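PDB 3WAJ: transmembrane oligosaccharyl transferase from Archaeoglobus fulgidus, which belongs to the STT3/AglB family, joining a GT-C-type membrane-spanning N-terminal region, which carries a zinc ion, to a large soluble C-terminal region. Local coordinates for residues A[515-524]-A[557-565]; A[610-618]-A[740-748]. One frame throughout, in Å; residues are numbered along the deposited sequence.

Contact 1 of 2, residues A[515-524]-A[557-565]; sequences PDGEKYDEYY and IEAVAHRMP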
loop_
_atom_site.group_PDB
_atom_site.type_symbol
_atom_site.label_atom_id
_atom_site.label_comp_id
_atom_site.label_asym_id
_atom_site.label_seq_id
_atom_site.Cartn_x
_atom_site.Cartn_y
_atom_site.Cartn_z
ATOM N N PRO A 515 -9.139 10.986 24.197
ATOM C CA PRO A 515 -10.529 11.344 24.532
ATOM C C PRO A 515 -11.551 11.128 23.428
ATOM O O PRO A 515 -11.182 11.035 22.254
ATOM C CB PRO A 515 -10.444 12.844 24.867
ATOM C CG PRO A 515 -9.169 13.322 24.262
ATOM C CD PRO A 515 -8.236 12.153 24.220
ATOM N N ASP A 516 -12.820 11.054 23.837
ATOM C CA ASP A 516 -13.977 10.958 22.946
ATOM C C ASP A 516 -14.122 9.615 22.208
ATOM O O ASP A 516 -14.696 9.555 21.107
ATOM C CB ASP A 516 -13.996 12.136 21.956
ATOM C CG ASP A 516 -13.938 13.480 22.645
ATOM O OD1 ASP A 516 -14.804 13.737 23.506
ATOM O OD2 ASP A 516 -13.016 14.268 22.337
ATOM N N GLY A 517 -13.631 8.536 22.820
ATOM C CA GLY A 517 -13.631 7.225 22.179
ATOM C C GLY A 517 -14.995 6.737 21.742
ATOM O O GLY A 517 -15.147 6.153 20.660
ATOM N N GLU A 518 -16.004 6.990 22.570
ATOM C CA GLU A 518 -17.371 6.574 22.246
ATOM C C GLU A 518 -17.885 7.246 20.956
ATOM O O GLU A 518 -18.506 6.597 20.101
ATOM C CB GLU A 518 -18.306 6.862 23.422
ATOM C CG GLU A 518 -19.451 5.862 23.563
ATOM C CD GLU A 518 -20.330 6.109 24.795
ATOM O OE1 GLU A 518 -20.927 5.132 25.303
ATOM O OE2 GLU A 518 -20.439 7.274 25.243
ATOM N N LYS A 519 -17.617 8.540 20.805
ATOM C CA LYS A 519 -18.048 9.244 19.601
ATOM C C LYS A 519 -17.364 8.692 18.355
ATOM O O LYS A 519 -18.030 8.397 17.341
ATOM C CB LYS A 519 -17.849 10.765 19.744
ATOM C CG LYS A 519 -18.680 11.385 20.870
ATOM C CD LYS A 519 -18.685 12.903 20.832
ATOM C CE LYS A 519 -19.333 13.492 22.081
ATOM N NZ LYS A 519 -18.505 13.197 23.280
ATOM N N TYR A 520 -16.045 8.532 18.444
ATOM C CA TYR A 520 -15.281 7.927 17.359
ATOM C C TYR A 520 -15.867 6.564 16.989
ATOM O O TYR A 520 -16.040 6.270 15.808
ATOM C CB TYR A 520 -13.786 7.843 17.722
ATOM C CG TYR A 520 -13.126 9.204 17.703
ATOM C CD1 TYR A 520 -12.952 9.886 16.503
ATOM C CD2 TYR A 520 -12.699 9.815 18.870
ATOM C CE1 TYR A 520 -12.360 11.138 16.460
ATOM C CE2 TYR A 520 -12.101 11.083 18.845
ATOM C CZ TYR A 520 -11.944 11.731 17.635
ATOM O OH TYR A 520 -11.363 12.977 17.590
ATOM N N ASP A 521 -16.209 5.746 17.988
ATOM C CA ASP A 521 -16.813 4.436 17.705
ATOM C C ASP A 521 -18.167 4.509 17.006
ATOM O O ASP A 521 -18.404 3.755 16.063
ATOM C CB ASP A 521 -16.863 3.550 18.960
ATOM C CG ASP A 521 -15.474 3.039 19.383
ATOM O OD1 ASP A 521 -15.390 2.343 20.411
ATOM O OD2 ASP A 521 -14.475 3.318 18.691
ATOM N N GLU A 522 -19.047 5.415 17.434
ATOM C CA GLU A 522 -20.331 5.603 16.722
ATOM C C GLU A 522 -20.101 6.084 15.302
ATOM O O GLU A 522 -20.695 5.573 14.353
ATOM C CB GLU A 522 -21.201 6.681 17.375
ATOM C CG GLU A 522 -21.491 6.537 18.832
ATOM C CD GLU A 522 -21.934 7.853 19.429
ATOM O OE1 GLU A 522 -21.525 8.902 18.884
ATOM O OE2 GLU A 522 -22.694 7.843 20.418
ATOM N N TYR A 523 -19.261 7.112 15.175
ATOM C CA TYR A 523 -19.094 7.818 13.905
ATOM C C TYR A 523 -18.479 6.882 12.869
ATOM O O TYR A 523 -18.873 6.880 11.705
ATOM C CB TYR A 523 -18.245 9.094 14.096
ATOM C CG TYR A 523 -18.311 10.037 12.920
ATOM C CD1 TYR A 523 -17.158 10.531 12.348
ATOM C CD2 TYR A 523 -19.535 10.415 12.368
ATOM C CE1 TYR A 523 -17.207 11.403 11.268
ATOM C CE2 TYR A 523 -19.600 11.268 11.280
ATOM C CZ TYR A 523 -18.432 11.765 10.738
ATOM O OH TYR A 523 -18.471 12.617 9.654
ATOM N N TYR A 524 -17.532 6.067 13.324
ATOM C CA TYR A 524 -16.904 5.022 12.519
ATOM C C TYR A 524 -17.931 4.187 11.752
ATOM O O TYR A 524 -17.657 3.737 10.636
ATOM C CB TYR A 524 -16.103 4.118 13.462
ATOM C CG TYR A 524 -15.121 3.177 12.806
ATOM C CD1 TYR A 524 -15.438 1.837 12.623
ATOM C CD2 TYR A 524 -13.873 3.628 12.383
ATOM C CE1 TYR A 524 -14.551 0.966 12.039
ATOM C CE2 TYR A 524 -12.968 2.761 11.783
ATOM C CZ TYR A 524 -13.315 1.427 11.619
ATOM O OH TYR A 524 -12.440 0.537 11.038
ATOM N N ILE A 557 -4.093 3.327 11.735
ATOM C CA ILE A 557 -4.545 4.304 12.714
ATOM C C ILE A 557 -6.059 4.325 12.722
ATOM O O ILE A 557 -6.687 4.270 13.773
ATOM C CB ILE A 557 -3.989 5.717 12.423
ATOM C CG1 ILE A 557 -2.486 5.766 12.723
ATOM C CG2 ILE A 557 -4.695 6.763 13.275
ATOM C CD1 ILE A 557 -1.837 7.109 12.411
ATOM N N GLU A 558 -6.650 4.374 11.536
ATOM C CA GLU A 558 -8.101 4.365 11.419
ATOM C C GLU A 558 -8.747 3.037 11.841
ATOM O O GLU A 558 -9.693 3.031 12.614
ATOM C CB GLU A 558 -8.501 4.679 9.984
ATOM C CG GLU A 558 -10.000 4.650 9.763
ATOM C CD GLU A 558 -10.369 5.153 8.362
ATOM O OE1 GLU A 558 -9.451 5.279 7.514
ATOM O OE2 GLU A 558 -11.566 5.419 8.115
ATOM N N ALA A 559 -8.251 1.916 11.323
ATOM C CA ALA A 559 -8.881 0.630 11.608
ATOM C C ALA A 559 -8.609 0.118 13.030
ATOM O O ALA A 559 -9.434 -0.590 13.590
ATOM C CB ALA A 559 -8.493 -0.416 10.561
ATOM N N VAL A 560 -7.478 0.495 13.623
ATOM C CA VAL A 560 -7.113 -0.050 14.928
ATOM C C VAL A 560 -7.310 0.941 16.069
ATOM O O VAL A 560 -7.843 0.596 17.118
ATOM C CB VAL A 560 -5.670 -0.630 14.953
ATOM C CG1 VAL A 560 -5.353 -1.201 16.332
ATOM C CG2 VAL A 560 -5.510 -1.723 13.890
ATOM N N ALA A 561 -6.880 2.175 15.869
ATOM C CA ALA A 561 -7.052 3.193 16.896
ATOM C C ALA A 561 -8.446 3.825 16.867
ATOM O O ALA A 561 -8.839 4.486 17.830
ATOM C CB ALA A 561 -5.983 4.265 16.770
ATOM N N HIS A 562 -9.178 3.630 15.766
ATOM C CA HIS A 562 -10.412 4.387 15.511
ATOM C C HIS A 562 -10.180 5.886 15.764
ATOM O O HIS A 562 -10.994 6.545 16.411
ATOM C CB HIS A 562 -11.581 3.890 16.389
ATOM C CG HIS A 562 -12.180 2.589 15.949
ATOM N ND1 HIS A 562 -13.208 1.974 16.631
ATOM C CD2 HIS A 562 -11.891 1.776 14.901
ATOM C CE1 HIS A 562 -13.533 0.848 16.021
ATOM N NE2 HIS A 562 -12.749 0.707 14.966
ATOM N N ARG A 563 -9.053 6.406 15.280
ATOM C CA ARG A 563 -8.796 7.847 15.285
ATOM C C ARG A 563 -8.599 8.326 13.856
ATOM O O ARG A 563 -8.573 7.520 12.936
ATOM C CB ARG A 563 -7.605 8.209 16.184
ATOM C CG ARG A 563 -7.883 7.948 17.665
ATOM C CD ARG A 563 -9.159 8.668 18.177
ATOM N NE ARG A 563 -9.402 8.401 19.604
ATOM C CZ ARG A 563 -10.124 7.382 20.075
ATOM N NH1 ARG A 563 -10.707 6.539 19.231
ATOM N NH2 ARG A 563 -10.271 7.212 21.387
ATOM N N MET A 564 -8.463 9.629 13.654
ATOM C CA MET A 564 -8.474 10.139 12.288
ATOM C C MET A 564 -7.102 10.618 11.828
ATOM O O MET A 564 -6.608 11.637 12.299
ATOM C CB MET A 564 -9.509 11.258 12.157
ATOM C CG MET A 564 -10.898 10.870 12.650
ATOM S SD MET A 564 -12.011 12.290 12.560
ATOM C CE MET A 564 -13.631 11.501 12.697
ATOM N N PRO A 565 -6.490 9.880 10.885
ATOM C CA PRO A 565 -5.147 10.232 10.402
ATOM C C PRO A 565 -5.169 11.358 9.385
ATOM O O PRO A 565 -6.076 11.466 8.539
ATOM C CB PRO A 565 -4.669 8.933 9.730
ATOM C CG PRO A 565 -5.944 8.316 9.205
ATOM C CD PRO A 565 -6.973 8.612 10.295
HETATM O O HOH W 1 -12.878 4.454 20.159
HETATM O O HOH W 2 -12.146 -1.519 13.615
#

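Contact 2 of 2, residues A[610-618]-A[740-748]; sequences SDIEMETGK and MGTQEVLYK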
loop_
_atom_site.group_PDB
_atom_site.type_symbol
_atom_site.label_atom_id
_atom_site.label_comp_id
_atom_site.label_asym_id
_atom_site.label_seq_id
_atom_site.Cartn_x
_atom_site.Cartn_y
_atom_site.Cartn_z
ATOM N N SER A 610 4.994 8.440 15.860
ATOM C CA SER A 610 6.264 8.359 15.147
ATOM C C SER A 610 6.927 7.022 15.397
ATOM O O SER A 610 6.924 6.508 16.530
ATOM C CB SER A 610 7.186 9.510 15.584
ATOM O OG SER A 610 8.533 9.293 15.198
ATOM N N ASP A 611 7.510 6.447 14.349
ATOM C CA ASP A 611 8.165 5.155 14.528
ATOM C C ASP A 611 9.633 5.153 14.105
ATOM O O ASP A 611 10.141 6.147 13.591
ATOM C CB ASP A 611 7.363 3.992 13.916
ATOM C CG ASP A 611 7.606 3.798 12.434
ATOM O OD1 ASP A 611 8.114 4.719 11.735
ATOM O OD2 ASP A 611 7.249 2.698 11.962
ATOM N N ILE A 612 10.320 4.045 14.346
ATOM C CA ILE A 612 11.755 4.049 14.162
ATOM C C ILE A 612 12.086 4.113 12.679
ATOM O O ILE A 612 13.186 4.510 12.289
ATOM C CB ILE A 612 12.405 2.840 14.843
ATOM C CG1 ILE A 612 13.933 3.021 14.884
ATOM C CG2 ILE A 612 11.996 1.538 14.132
ATOM C CD1 ILE A 612 14.658 1.955 15.659
ATOM N N GLU A 613 11.120 3.742 11.851
ATOM C CA GLU A 613 11.329 3.744 10.409
ATOM C C GLU A 613 11.293 5.174 9.873
ATOM O O GLU A 613 12.139 5.568 9.066
ATOM C CB GLU A 613 10.294 2.845 9.721
ATOM C CG GLU A 613 10.511 1.361 10.007
ATOM C CD GLU A 613 9.601 0.445 9.204
ATOM O OE1 GLU A 613 9.886 -0.774 9.141
ATOM O OE2 GLU A 613 8.597 0.939 8.646
ATOM N N MET A 614 10.297 5.925 10.325
ATOM C CA MET A 614 10.235 7.367 10.122
ATOM C C MET A 614 11.521 8.068 10.554
ATOM O O MET A 614 12.007 8.977 9.880
ATOM C CB MET A 614 9.038 7.930 10.890
ATOM C CG MET A 614 7.696 7.542 10.252
ATOM S SD MET A 614 6.256 7.900 11.273
ATOM C CE MET A 614 6.500 9.682 11.520
ATOM N N GLU A 615 12.078 7.632 11.679
ATOM C CA GLU A 615 13.302 8.234 12.186
ATOM C C GLU A 615 14.482 7.888 11.281
ATOM O O GLU A 615 15.341 8.725 11.019
ATOM C CB GLU A 615 13.583 7.748 13.619
ATOM C CG GLU A 615 14.888 8.251 14.229
ATOM C CD GLU A 615 15.180 7.613 15.589
ATOM O OE1 GLU A 615 15.306 6.374 15.635
ATOM O OE2 GLU A 615 15.284 8.337 16.610
ATOM N N THR A 616 14.505 6.652 10.791
ATOM C CA THR A 616 15.646 6.154 10.040
ATOM C C THR A 616 15.382 5.954 8.550
ATOM O O THR A 616 15.511 6.883 7.768
ATOM C CB THR A 616 16.190 4.867 10.654
ATOM O OG1 THR A 616 15.196 3.843 10.549
ATOM C CG2 THR A 616 16.544 5.091 12.121
ATOM N N GLY A 617 15.031 4.737 8.154
ATOM C CA GLY A 617 14.984 4.366 6.743
ATOM C C GLY A 617 14.026 5.168 5.879
ATOM O O GLY A 617 14.329 5.485 4.728
ATOM N N LYS A 618 12.866 5.505 6.430
ATOM C CA LYS A 618 11.879 6.234 5.667
ATOM C C LYS A 618 12.067 7.743 5.766
ATOM O O LYS A 618 11.299 8.488 5.150
ATOM C CB LYS A 618 10.451 5.859 6.112
ATOM C CG LYS A 618 10.094 4.379 6.003
ATOM C CD LYS A 618 8.614 4.177 6.341
ATOM C CE LYS A 618 8.175 2.738 6.060
ATOM N NZ LYS A 618 6.924 2.384 6.832
ATOM N N MET A 740 17.641 -1.283 12.539
ATOM C CA MET A 740 17.199 0.095 12.761
ATOM C C MET A 740 17.459 0.626 14.173
ATOM O O MET A 740 17.819 1.793 14.343
ATOM C CB MET A 740 15.734 0.255 12.357
ATOM C CG MET A 740 15.568 0.310 10.846
ATOM S SD MET A 740 13.856 0.340 10.285
ATOM C CE MET A 740 13.291 -1.215 11.020
ATOM N N GLY A 741 17.288 -0.228 15.176
ATOM C CA GLY A 741 17.643 0.124 16.544
ATOM C C GLY A 741 19.103 0.529 16.684
ATOM O O GLY A 741 19.449 1.508 17.370
ATOM N N THR A 742 19.973 -0.216 16.020
ATOM C CA THR A 742 21.385 0.137 15.997
ATOM C C THR A 742 21.596 1.448 15.226
ATOM O O THR A 742 22.413 2.303 15.617
ATOM C CB THR A 742 22.216 -0.994 15.407
ATOM O OG1 THR A 742 22.110 -2.134 16.268
ATOM C CG2 THR A 742 23.671 -0.585 15.269
ATOM N N GLN A 743 20.849 1.632 14.149
ATOM C CA GLN A 743 20.976 2.878 13.391
ATOM C C GLN A 743 20.669 4.074 14.259
ATOM O O GLN A 743 21.354 5.092 14.184
ATOM C CB GLN A 743 20.070 2.863 12.169
ATOM C CG GLN A 743 20.395 1.769 11.191
ATOM C CD GLN A 743 19.609 1.927 9.923
ATOM O OE1 GLN A 743 19.078 3.001 9.660
ATOM N NE2 GLN A 743 19.514 0.861 9.130
ATOM N N GLU A 744 19.630 3.953 15.080
ATOM C CA GLU A 744 19.247 5.046 15.976
ATOM C C GLU A 744 20.365 5.310 17.007
ATOM O O GLU A 744 20.719 6.467 17.279
ATOM C CB GLU A 744 17.929 4.709 16.683
ATOM C CG GLU A 744 17.675 5.532 17.940
ATOM C CD GLU A 744 16.358 5.163 18.627
ATOM O OE1 GLU A 744 16.328 5.066 19.877
ATOM O OE2 GLU A 744 15.346 4.978 17.909
ATOM N N VAL A 745 20.919 4.229 17.565
ATOM C CA VAL A 745 22.052 4.342 18.484
ATOM C C VAL A 745 23.190 5.089 17.802
ATOM O O VAL A 745 23.752 6.017 18.367
ATOM C CB VAL A 745 22.536 2.960 19.014
ATOM C CG1 VAL A 745 23.853 3.103 19.723
ATOM C CG2 VAL A 745 21.502 2.364 19.980
ATOM N N LEU A 746 23.507 4.707 16.570
ATOM C CA LEU A 746 24.569 5.392 15.845
ATOM C C LEU A 746 24.233 6.866 15.522
ATOM O O LEU A 746 25.099 7.744 15.610
ATOM C CB LEU A 746 24.956 4.602 14.594
ATOM C CG LEU A 746 25.559 3.222 14.890
ATOM C CD1 LEU A 746 25.944 2.482 13.597
ATOM C CD2 LEU A 746 26.761 3.361 15.816
ATOM N N TYR A 747 22.984 7.136 15.153
ATOM C CA TYR A 747 22.533 8.504 14.913
ATOM C C TYR A 747 22.803 9.361 16.139
ATOM O O TYR A 747 23.295 10.487 16.022
ATOM C CB TYR A 747 21.026 8.523 14.671
ATOM C CG TYR A 747 20.588 8.186 13.279
ATOM C CD1 TYR A 747 21.444 7.568 12.387
ATOM C CD2 TYR A 747 19.315 8.515 12.847
ATOM C CE1 TYR A 747 21.034 7.274 11.093
ATOM C CE2 TYR A 747 18.896 8.233 11.553
ATOM C CZ TYR A 747 19.757 7.611 10.683
ATOM O OH TYR A 747 19.331 7.310 9.401
ATOM N N LYS A 748 22.453 8.824 17.311
ATOM C CA LYS A 748 22.637 9.527 18.580
ATOM C C LYS A 748 24.103 9.729 18.884
ATOM O O LYS A 748 24.516 10.802 19.338
ATOM C CB LYS A 748 21.983 8.750 19.731
ATOM C CG LYS A 748 20.491 8.713 19.643
ATOM C CD LYS A 748 19.861 7.930 20.790
ATOM C CE LYS A 748 18.345 8.115 20.737
ATOM N NZ LYS A 748 17.591 7.126 21.537
HETATM O O HOH W 3 17.643 9.227 8.077
#

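Contact 1 of 2, residues A[515-524]-A[557-565]
H562 is held between D521 and Y524 of helix 517-524. Its ND1 donates to D521 OD2 (2.8 Å) in a nearly straight bond; the oxygen lies in the imidazole plane, whereas the nitrogen sits well above the plane of the carboxylate. Y524 stacks face to face on the imidazole, centroids 3.9 Å apart, the planes tilted by 30°. With CG anti to the backbone N (chi1 -166°), the Y524 ring reaches across one face of the imidazole, and its CE2 comes 3.4 Å from E558 O. Water 2 donates to A559 O, is hydrogen-bonded to H562 NE2 and makes a weak bond to Y524 OH. One residue on, R563 lays its guanidinium almost parallel to the Y520 ring (planes 12° apart), and its CD stands over the ring face, 3.9 Å from the centroid. The chain bends at chi2 and so turns back: NH1 donates to H562 O at 2.8 Å. Water 1 bridges R563 NH1 to G517 O. M564 approaches the Y520 ring at its edge, a Met-aromatic contact, while its CE packs 3.7 Å from Y523 CD1. In the next shell, Y545 OH accepts from R563 NE, Y545 N pairs with Y520 OH, and R53 of helix 47-60 forms a salt bridge with E558 and a cation-pi contact with Y524. The carboxylate at ND1 probably makes a positive charge on H562 easier to bear. Two cationic or potentially cationic side chains, H562 and R563, are thus accommodated in a buried joint by a carboxylate, carbonyls, waters and tyrosine faces.

Contact 2 of 2, residues A[610-618]-A[740-748]
T616, the first residue past helix 612-615, faces M740 in the first turn of helix 740-755, their CA atoms 6.8 Å apart. T616 OG1 touches M740 CG at 3.6 Å, yet the hydroxyl is committed to its own helix: it donates to I612 O (2.7 Å), which T616 N reaches from the other face of the carbonyl plane. With chi1 near 64°, OG1 turns back to that carbonyl, while CG2 lies 4.0 Å from Y747 CE2. M740 bends at chi3, and its SD rests 3.5 Å from E613 CG. I612 CD1 comes 3.4 Å from M740 O. E615 and E744 cross at about a right angle, their carboxylate planes 81° apart, with E615 OE1 2.7 Å from E744 OE2; so short a separation suggests that one acid probably holds a proton. The second oxygen of E744 is taken up by K748 NZ in a salt bridge and by S768 OG. Q743 turns OE1 to T616 CB, its NE2 bonding to P738 O. At Y747, E615 O lies in the plane of the ring, at its edge, and accepts from Y674 OH; water 3 joins Y747 OH to T616 O. D611 N-caps the short helix, its OD1 taking M614 N nearly straight (2.9 Å) in a capping box with M614. K618 pairs with E613 and D552, the latter in the WWDYG sequence characteristic of this family; the D611-K618 segment probably corresponds to the DK-type motif of AglB relatives, here backed by helix 740-755.

How the contacts relate
Following the chain from the N terminus, contact 1 comes first: helix 517-524 is met again by the end of helix 554-561 and strand 564-565, closing a loop of 32 residues that includes strand 546-548. Contact 2 opens only later, at the end of strand 605-611, and closes across 121 residues on helix 740-755. The two are in series, neither nested nor crossed, with centres 29 Å apart and nearest atoms about 8 Å apart. Both reach the same mixed sheet: contact 1 at one edge strand, 564-565, contact 2 through the short helix that follows strand 605-611, which lies beyond 546-548. Contact 1 adjoins helix 47-60 of the membrane region, whereas contact 2 joins the sheet to the later helices.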